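Local structure of fatty acid-binding protein 2 (1MDC) at residues V80-T85 with V91-K96; Q31-D36 with I74-S79; D17-S22 with A102-E107. The protein binds fatty acids in a 1:1 molar ratio, holding the ligand inside a beta-barrel. All coordinates share one frame; numbering follows the deposited sequence.

Contact 1 (V80-T85 with V91-K96); sequences VKSMYT and VTHVVK. With SO4 (sulfate ion), chain B.
H93 and Y84, which bury the most surface here, face each other as a non-hydrogen-bonded pair of two antiparallel strands and stack face to face, ring centroids 3.8 Å apart and planes inclined by 20°. CZ of Y84 lies over the middle of the imidazole, whereas CG of H93 sits above the phenol nearer its rim. With CG of H93 anti to the backbone N (chi1 -173°), the imidazole leans over the partner ring. Both its nitrogens are used in the ring plane: NE2 donates to S82 OG at 2.9 Å, and ND1 donates to O3 of a sulfate ion at 2.8 Å, almost in a straight line. Two N-H donors are consistent with a protonated imidazole, probably favoured by the sulfate and by D72, to which S82 OG is also bonded. Y84 OH lies 2.9 Å from sulfate O1 at the edge of the phenol, and V91 CG1 meets the same ring at its edge, 3.9 Å from Y84 CD2. K96, on the other face, contributes mainly backbone: its N reaches K81 O at 2.9 Å and its O accepts from K81 N, while its aliphatic chain runs off from strand 78-87. The pairs M83-V94 and T85-T92 continue the ladder. Such a beta hairpin is a building unit of the fatty acid-binding protein barrel, and V95 of this one touches the bound palmitic acid.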
loop_
_atom_site.group_PDB
_atom_site.type_symbol
_atom_site.label_atom_id
_atom_site.label_comp_id
_atom_site.label_asym_id
_atom_site.label_seq_id
_atom_site.Cartn_x
_atom_site.Cartn_y
_atom_site.Cartn_z
ATOM N N VAL A 80 2.582 -12.138 2.082
ATOM C CA VAL A 80 1.377 -12.196 1.267
ATOM C C VAL A 80 1.710 -12.517 -0.191
ATOM O O VAL A 80 2.868 -12.655 -0.575
ATOM C CB VAL A 80 0.704 -10.780 1.260
ATOM C CG1 VAL A 80 0.372 -10.358 2.712
ATOM C CG2 VAL A 80 1.642 -9.710 0.601
ATOM N N LYS A 81 0.676 -12.639 -1.001
ATOM C CA LYS A 81 0.809 -12.863 -2.415
ATOM C C LYS A 81 0.326 -11.472 -2.905
ATOM O O LYS A 81 -0.796 -11.070 -2.571
ATOM C CB LYS A 81 -0.100 -13.897 -2.991
ATOM C CG LYS A 81 0.284 -14.183 -4.395
ATOM C CD LYS A 81 1.476 -15.108 -4.419
ATOM C CE LYS A 81 1.127 -16.439 -5.029
ATOM N NZ LYS A 81 2.102 -17.452 -4.686
ATOM N N SER A 82 1.124 -10.690 -3.649
ATOM C CA SER A 82 0.634 -9.367 -4.084
ATOM C C SER A 82 0.407 -9.367 -5.587
ATOM O O SER A 82 1.023 -10.146 -6.306
ATOM C CB SER A 82 1.742 -8.252 -3.847
ATOM O OG SER A 82 1.938 -7.812 -2.543
ATOM N N MET A 83 -0.455 -8.495 -6.068
ATOM C CA MET A 83 -0.697 -8.385 -7.488
ATOM C C MET A 83 -1.032 -6.930 -7.758
ATOM O O MET A 83 -2.009 -6.422 -7.211
ATOM C CB MET A 83 -1.776 -9.326 -8.088
ATOM C CG MET A 83 -1.702 -9.416 -9.597
ATOM S SD MET A 83 -2.994 -8.378 -10.239
ATOM C CE MET A 83 -4.247 -9.581 -10.474
ATOM N N TYR A 84 -0.243 -6.230 -8.563
ATOM C CA TYR A 84 -0.601 -4.862 -8.811
ATOM C C TYR A 84 -1.058 -4.762 -10.261
ATOM O O TYR A 84 -0.529 -5.453 -11.115
ATOM C CB TYR A 84 0.601 -3.929 -8.762
ATOM C CG TYR A 84 1.268 -3.640 -7.448
ATOM C CD1 TYR A 84 2.068 -4.618 -6.829
ATOM C CD2 TYR A 84 1.091 -2.392 -6.849
ATOM C CE1 TYR A 84 2.692 -4.320 -5.636
ATOM C CE2 TYR A 84 1.686 -2.097 -5.651
ATOM C CZ TYR A 84 2.513 -3.080 -5.048
ATOM O OH TYR A 84 3.147 -2.779 -3.860
ATOM N N THR A 85 -2.042 -3.901 -10.513
ATOM C CA THR A 85 -2.619 -3.589 -11.821
ATOM C C THR A 85 -2.340 -2.096 -11.954
ATOM O O THR A 85 -2.775 -1.345 -11.071
ATOM C CB THR A 85 -4.145 -3.745 -11.846
ATOM O OG1 THR A 85 -4.352 -5.146 -11.785
ATOM C CG2 THR A 85 -4.595 -3.256 -13.191
ATOM N N VAL A 91 -3.501 2.740 -9.566
ATOM C CA VAL A 91 -2.702 1.543 -9.346
ATOM C C VAL A 91 -3.484 0.734 -8.297
ATOM O O VAL A 91 -3.760 1.295 -7.246
ATOM C CB VAL A 91 -1.359 1.983 -8.744
ATOM C CG1 VAL A 91 -0.541 0.711 -8.457
ATOM C CG2 VAL A 91 -0.610 2.785 -9.836
ATOM N N THR A 92 -3.860 -0.525 -8.566
ATOM C CA THR A 92 -4.616 -1.302 -7.594
ATOM C C THR A 92 -3.753 -2.423 -7.130
ATOM O O THR A 92 -3.217 -3.152 -7.939
ATOM C CB THR A 92 -5.827 -1.912 -8.295
ATOM O OG1 THR A 92 -6.610 -0.849 -8.821
ATOM C CG2 THR A 92 -6.724 -2.663 -7.339
ATOM N N HIS A 93 -3.611 -2.551 -5.836
ATOM C CA HIS A 93 -2.798 -3.618 -5.295
ATOM C C HIS A 93 -3.702 -4.571 -4.572
ATOM O O HIS A 93 -4.330 -4.138 -3.614
ATOM C CB HIS A 93 -1.925 -2.957 -4.225
ATOM C CG HIS A 93 -0.864 -3.781 -3.594
ATOM N ND1 HIS A 93 0.072 -3.215 -2.634
ATOM C CD2 HIS A 93 -0.598 -5.077 -3.757
ATOM C CE1 HIS A 93 0.876 -4.218 -2.317
ATOM N NE2 HIS A 93 0.519 -5.335 -2.919
ATOM N N VAL A 94 -3.784 -5.820 -5.032
ATOM C CA VAL A 94 -4.635 -6.796 -4.385
ATOM C C VAL A 94 -3.708 -7.659 -3.577
ATOM O O VAL A 94 -2.687 -8.073 -4.125
ATOM C CB VAL A 94 -5.413 -7.685 -5.344
ATOM C CG1 VAL A 94 -6.297 -8.712 -4.578
ATOM C CG2 VAL A 94 -6.178 -6.833 -6.340
ATOM N N VAL A 95 -4.026 -7.923 -2.303
ATOM C CA VAL A 95 -3.090 -8.750 -1.555
ATOM C C VAL A 95 -3.830 -9.893 -0.932
ATOM O O VAL A 95 -4.928 -9.673 -0.439
ATOM C CB VAL A 95 -2.300 -7.978 -0.484
ATOM C CG1 VAL A 95 -1.563 -6.768 -1.068
ATOM C CG2 VAL A 95 -3.261 -7.486 0.548
ATOM N N LYS A 96 -3.245 -11.092 -0.959
ATOM C CA LYS A 96 -3.903 -12.273 -0.368
ATOM C C LYS A 96 -3.035 -12.789 0.760
ATOM O O LYS A 96 -1.883 -13.103 0.535
ATOM C CB LYS A 96 -4.234 -13.423 -1.414
ATOM C CG LYS A 96 -4.618 -14.786 -0.839
ATOM C CD LYS A 96 -5.425 -14.696 0.429
ATOM C CE LYS A 96 -5.679 -16.095 0.897
ATOM N NZ LYS A 96 -6.691 -16.137 1.928
HETATM S S SO4 B . 1.522 -0.168 -1.831
HETATM O O1 SO4 B . 1.750 -0.260 -3.278
HETATM O O2 SO4 B . 1.544 1.220 -1.420
HETATM O O3 SO4 B . 0.199 -0.698 -1.473
HETATM O O4 SO4 B . 2.599 -0.914 -1.120
HETATM O O HOH W 1 -5.829 -0.292 -11.349
#

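Contact 2 (Q31-D36 with I74-S79); sequences QALVSD and IGAGDS. Unlike the reference sequence in segment 74-79: D78 (reference Glu).
L33, on helix 27-35, reaches across to the turn formed by G75 and A76, and its side chain carries the contact. From the backbone, CB points toward the turn but has its near neighbour in the other helix, L20 CD1, at 3.9 Å. One bond further out, CG stands 4.3 Å from A76 CB, methine against methyl. CG is placed anti to the carbonyl carbon (chi1 -70°), and from there the two methyls diverge. CD2 goes to the turn, where it rests 4.1 Å from G75 CA and 4.2 Å from A76 N, touching the chain where glycine offers no side chain. CD1, the extended branch (chi2 167°), runs on past CG, and on its flank meets L20 CD2 at 4.0 Å; L25 adds a further apolar neighbour to L33.

The turn has its own framework. A G1 beta bulge sets G77 and D78 opposite the single residue I74, with I74 and D78 joined by backbone hydrogen bonds in both directions. D78, an aspartate where the reference sequence has glutamate, accepts from A76 N through OD2 at 3.3 Å, a long and bent bond that meets the anti side of the carboxylate, 33° out of its plane. G75 has a positive phi, which favours glycine, and a CB there would run into D78 OD2.

In fatty acid-binding proteins this turn and the second helix border the portal to the cavity, and I74 touches the bound palmitic acid. No hydrogen bond crosses from helix to turn, and only 110 Å² is buried, so the two could probably separate at little polar cost, consistent with a portal that opens for ligand.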
loop_
_atom_site.group_PDB
_atom_site.type_symbol
_atom_site.label_atom_id
_atom_site.label_comp_id
_atom_site.label_asym_id
_atom_site.label_seq_id
_atom_site.Cartn_x
_atom_site.Cartn_y
_atom_site.Cartn_z
ATOM N N GLN A 31 0.139 -0.874 16.574
ATOM C CA GLN A 31 0.632 0.400 17.077
ATOM C C GLN A 31 1.757 0.973 16.199
ATOM O O GLN A 31 1.823 2.169 15.911
ATOM C CB GLN A 31 1.085 0.259 18.580
ATOM C CG GLN A 31 1.640 1.543 19.281
ATOM C CD GLN A 31 2.203 1.277 20.694
ATOM O OE1 GLN A 31 2.988 0.341 20.927
ATOM N NE2 GLN A 31 1.805 2.096 21.666
ATOM N N ALA A 32 2.669 0.115 15.779
ATOM C CA ALA A 32 3.750 0.578 14.959
ATOM C C ALA A 32 3.220 1.076 13.621
ATOM O O ALA A 32 3.601 2.131 13.132
ATOM C CB ALA A 32 4.797 -0.525 14.778
ATOM N N LEU A 33 2.322 0.323 13.004
ATOM C CA LEU A 33 1.799 0.758 11.715
ATOM C C LEU A 33 1.031 2.052 11.758
ATOM O O LEU A 33 1.138 2.900 10.863
ATOM C CB LEU A 33 0.993 -0.322 10.981
ATOM C CG LEU A 33 1.919 -1.441 10.500
ATOM C CD1 LEU A 33 1.030 -2.620 10.091
ATOM C CD2 LEU A 33 2.717 -0.964 9.266
ATOM N N VAL A 34 0.231 2.219 12.800
ATOM C CA VAL A 34 -0.548 3.437 12.882
ATOM C C VAL A 34 0.311 4.640 13.195
ATOM O O VAL A 34 -0.064 5.765 12.921
ATOM C CB VAL A 34 -1.843 3.445 13.743
ATOM C CG1 VAL A 34 -2.672 2.207 13.558
ATOM C CG2 VAL A 34 -1.616 3.772 15.176
ATOM N N SER A 35 1.461 4.417 13.778
ATOM C CA SER A 35 2.285 5.571 14.116
ATOM C C SER A 35 3.249 5.925 12.957
ATOM O O SER A 35 3.901 6.975 12.999
ATOM C CB SER A 35 3.132 5.348 15.370
ATOM O OG SER A 35 4.183 4.431 15.080
ATOM N N ASP A 36 3.358 5.046 11.966
ATOM C CA ASP A 36 4.292 5.295 10.865
ATOM C C ASP A 36 4.009 6.548 10.058
ATOM O O ASP A 36 2.877 6.998 10.008
ATOM C CB ASP A 36 4.048 4.091 9.910
ATOM C CG ASP A 36 5.039 3.781 8.808
ATOM O OD1 ASP A 36 6.196 4.307 9.008
ATOM O OD2 ASP A 36 4.770 3.065 7.860
ATOM N N ILE A 74 4.919 -7.210 3.174
ATOM C CA ILE A 74 4.516 -5.822 3.324
ATOM C C ILE A 74 4.208 -5.452 4.770
ATOM O O ILE A 74 4.174 -6.302 5.674
ATOM C CB ILE A 74 3.250 -5.587 2.478
ATOM C CG1 ILE A 74 2.134 -6.462 2.963
ATOM C CG2 ILE A 74 3.498 -5.873 0.973
ATOM C CD1 ILE A 74 0.769 -5.928 2.510
ATOM N N GLY A 75 3.968 -4.167 5.007
ATOM C CA GLY A 75 3.655 -3.766 6.356
ATOM C C GLY A 75 4.802 -4.018 7.290
ATOM O O GLY A 75 5.934 -3.666 7.016
ATOM N N ALA A 76 4.502 -4.627 8.404
ATOM C CA ALA A 76 5.531 -4.893 9.361
ATOM C C ALA A 76 5.889 -6.346 9.358
ATOM O O ALA A 76 5.799 -7.011 10.370
ATOM C CB ALA A 76 5.033 -4.468 10.740
ATOM N N GLY A 77 6.280 -6.823 8.193
ATOM C CA GLY A 77 6.686 -8.200 7.998
ATOM C C GLY A 77 5.630 -9.228 7.637
ATOM O O GLY A 77 5.887 -10.414 7.846
ATOM N N ASP A 78 4.478 -8.815 7.097
ATOM C CA ASP A 78 3.413 -9.742 6.749
ATOM C C ASP A 78 3.643 -10.413 5.413
ATOM O O ASP A 78 3.891 -9.725 4.441
ATOM C CB ASP A 78 2.082 -8.931 6.792
ATOM C CG ASP A 78 1.975 -8.163 8.135
ATOM O OD1 ASP A 78 1.667 -8.960 9.105
ATOM O OD2 ASP A 78 2.189 -6.948 8.332
ATOM N N SER A 79 3.553 -11.744 5.390
ATOM C CA SER A 79 3.760 -12.512 4.156
ATOM C C SER A 79 2.514 -12.551 3.328
ATOM O O SER A 79 1.483 -12.964 3.811
ATOM C CB SER A 79 4.117 -13.994 4.412
ATOM O OG SER A 79 5.310 -14.000 5.215
#

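Contact 3 (D17-S22 with A102-E107). With SO4 (sulfate ion), chain B.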
loop_
_atom_site.group_PDB
_atom_site.type_symbol
_atom_site.label_atom_id
_atom_site.label_comp_id
_atom_site.label_asym_id
_atom_site.label_seq_id
_atom_site.Cartn_x
_atom_site.Cartn_y
_atom_site.Cartn_z
ATOM N N ASP A 17 -6.844 1.986 11.762
ATOM C CA ASP A 17 -6.751 1.037 12.860
ATOM C C ASP A 17 -7.781 -0.086 12.707
ATOM O O ASP A 17 -7.548 -1.260 12.988
ATOM C CB ASP A 17 -6.969 1.823 14.168
ATOM C CG ASP A 17 -6.885 0.937 15.412
ATOM O OD1 ASP A 17 -5.673 0.836 15.890
ATOM O OD2 ASP A 17 -7.832 0.382 15.947
ATOM N N GLY A 18 -8.962 0.290 12.236
ATOM C CA GLY A 18 -10.058 -0.639 12.023
ATOM C C GLY A 18 -9.698 -1.655 11.003
ATOM O O GLY A 18 -9.965 -2.844 11.153
ATOM N N PHE A 19 -9.068 -1.178 9.943
ATOM C CA PHE A 19 -8.665 -2.107 8.920
ATOM C C PHE A 19 -7.594 -3.074 9.460
ATOM O O PHE A 19 -7.630 -4.257 9.160
ATOM C CB PHE A 19 -8.005 -1.361 7.671
ATOM C CG PHE A 19 -7.203 -2.293 6.809
ATOM C CD1 PHE A 19 -7.825 -3.224 5.985
ATOM C CD2 PHE A 19 -5.822 -2.235 6.823
ATOM C CE1 PHE A 19 -7.080 -4.082 5.184
ATOM C CE2 PHE A 19 -5.053 -3.114 6.029
ATOM C CZ PHE A 19 -5.673 -4.024 5.214
ATOM N N LEU A 20 -6.620 -2.589 10.232
ATOM C CA LEU A 20 -5.577 -3.481 10.731
ATOM C C LEU A 20 -6.120 -4.530 11.689
ATOM O O LEU A 20 -5.618 -5.656 11.757
ATOM C CB LEU A 20 -4.506 -2.681 11.391
ATOM C CG LEU A 20 -3.772 -1.774 10.386
ATOM C CD1 LEU A 20 -2.891 -0.826 11.138
ATOM C CD2 LEU A 20 -2.902 -2.575 9.451
ATOM N N LYS A 21 -7.163 -4.157 12.432
ATOM C CA LYS A 21 -7.771 -5.101 13.373
ATOM C C LYS A 21 -8.393 -6.247 12.595
ATOM O O LYS A 21 -8.301 -7.415 12.928
ATOM C CB LYS A 21 -8.807 -4.489 14.333
ATOM C CG LYS A 21 -8.147 -3.598 15.395
ATOM C CD LYS A 21 -9.208 -2.736 16.072
ATOM C CE LYS A 21 -8.772 -2.044 17.324
ATOM N NZ LYS A 21 -9.546 -0.808 17.499
ATOM N N SER A 22 -9.036 -5.906 11.510
ATOM C CA SER A 22 -9.676 -6.895 10.674
ATOM C C SER A 22 -8.676 -7.825 10.035
ATOM O O SER A 22 -9.044 -8.866 9.481
ATOM C CB SER A 22 -10.519 -6.181 9.601
ATOM O OG SER A 22 -9.689 -5.901 8.417
ATOM N N ALA A 102 -7.220 -8.190 0.691
ATOM C CA ALA A 102 -7.450 -6.779 0.886
ATOM C C ALA A 102 -7.132 -6.102 -0.444
ATOM O O ALA A 102 -6.337 -6.635 -1.249
ATOM C CB ALA A 102 -6.557 -6.180 1.944
ATOM N N THR A 103 -7.749 -4.931 -0.667
ATOM C CA THR A 103 -7.546 -4.163 -1.892
ATOM C C THR A 103 -7.100 -2.771 -1.523
ATOM O O THR A 103 -7.700 -2.119 -0.690
ATOM C CB THR A 103 -8.889 -4.091 -2.694
ATOM O OG1 THR A 103 -9.156 -5.397 -3.137
ATOM C CG2 THR A 103 -8.743 -3.230 -3.925
ATOM N N PHE A 104 -6.028 -2.304 -2.118
ATOM C CA PHE A 104 -5.547 -0.964 -1.838
ATOM C C PHE A 104 -5.624 -0.247 -3.192
ATOM O O PHE A 104 -4.834 -0.558 -4.082
ATOM C CB PHE A 104 -4.087 -0.919 -1.369
ATOM C CG PHE A 104 -3.822 -1.867 -0.212
ATOM C CD1 PHE A 104 -4.209 -1.575 1.049
ATOM C CD2 PHE A 104 -3.116 -3.066 -0.465
ATOM C CE1 PHE A 104 -3.934 -2.482 2.103
ATOM C CE2 PHE A 104 -2.827 -3.957 0.556
ATOM C CZ PHE A 104 -3.260 -3.658 1.839
ATOM N N LYS A 105 -6.597 0.663 -3.359
ATOM C CA LYS A 105 -6.808 1.414 -4.607
ATOM C C LYS A 105 -6.038 2.737 -4.496
ATOM O O LYS A 105 -6.374 3.587 -3.660
ATOM C CB LYS A 105 -8.316 1.542 -4.915
ATOM C CG LYS A 105 -8.653 2.105 -6.330
ATOM C CD LYS A 105 -10.175 2.339 -6.470
ATOM C CE LYS A 105 -10.749 3.432 -7.408
ATOM N NZ LYS A 105 -11.821 2.941 -8.296
ATOM N N LYS A 106 -4.980 2.888 -5.313
ATOM C CA LYS A 106 -4.161 4.095 -5.249
ATOM C C LYS A 106 -4.465 5.016 -6.410
ATOM O O LYS A 106 -4.199 4.674 -7.538
ATOM C CB LYS A 106 -2.718 3.657 -5.312
ATOM C CG LYS A 106 -2.432 2.528 -4.338
ATOM C CD LYS A 106 -0.977 1.990 -4.259
ATOM C CE LYS A 106 0.107 2.986 -3.934
ATOM N NZ LYS A 106 1.461 2.357 -3.991
ATOM N N GLU A 107 -5.032 6.171 -6.123
ATOM C CA GLU A 107 -5.380 7.119 -7.159
ATOM C C GLU A 107 -4.514 8.353 -7.110
ATOM O O GLU A 107 -4.515 9.076 -6.125
ATOM C CB GLU A 107 -6.872 7.498 -7.040
ATOM C CG GLU A 107 -7.847 6.328 -7.324
ATOM C CD GLU A 107 -9.279 6.760 -7.091
ATOM O OE1 GLU A 107 -9.757 6.890 -5.979
ATOM O OE2 GLU A 107 -9.931 7.061 -8.171
HETATM S S SO4 B . 1.522 -0.168 -1.831
HETATM O O1 SO4 B . 1.750 -0.260 -3.278
HETATM O O2 SO4 B . 1.544 1.220 -1.420
HETATM O O3 SO4 B . 0.199 -0.698 -1.473
HETATM O O4 SO4 B . 2.599 -0.914 -1.120
#
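The amine of K106 is gripped by three acceptors: O1 and O2 of the sulfate ion, at 2.7 Å and 2.8 Å from NZ, and OE1 of Q40, a residue that binds hexadecanoate. A bend at chi3 (57°) brings NZ to the two sulfate oxygens. A methionine in place of K106 would probably cost O1 and O2 of the sulfate, and the side-chain amide oxygen of Q40, the lysine ammonium that joins them, leaving H93 and Y84 to hold the ion.

Nearer the start of the segment, at A102 and F104, the contact with the helix is wholly apolar. F19 has CG anti to its own N (chi1 162°), which carries the ring down from the helix to the strand. Its CE1 meets the A102 methyl at 3.9 Å, the methyl lying at the edge of the ring near its plane. Beside it, F19 CZ approaches F104 CE1 at 3.9 Å; the two rings are steeply inclined, planes at 80°, in an oblique meeting. F19 and A102, like K106, touch the bound palmitic acid, so their contact forms part of the cavity lining. On the helix itself, K21 NZ forms a salt bridge with D17 OD2 at 2.6 Å.

F19 thus anchors helix 16-21 on the barrel, its side chain also touching I117 of strand 112-119 and W122 and A126 of strand 122-131, while L20 packs against helix 27-35.

From the N terminus, helix 16-21 opens contact 3, which closes only at strand 100-109, so the other two lie nested within its long loop. Helix 27-35 opens contact 2, which closes at the turn before strand 78-87. Contact 1 then follows in series, a short hairpin loop closed by strand 90-97; no two contacts cross. Strand 78-87 serves contacts 1 and 2, which meet where V80 packs on I74. Contacts 1 and 3 share the sulfate and adjoin through neighbouring strands 90-97 and 100-109. Contacts 2 and 3 meet between the two helices. Contacts 2 and 3 fasten the helical pair to separate parts of the barrel, while contact 1 pairs two strands within its wall.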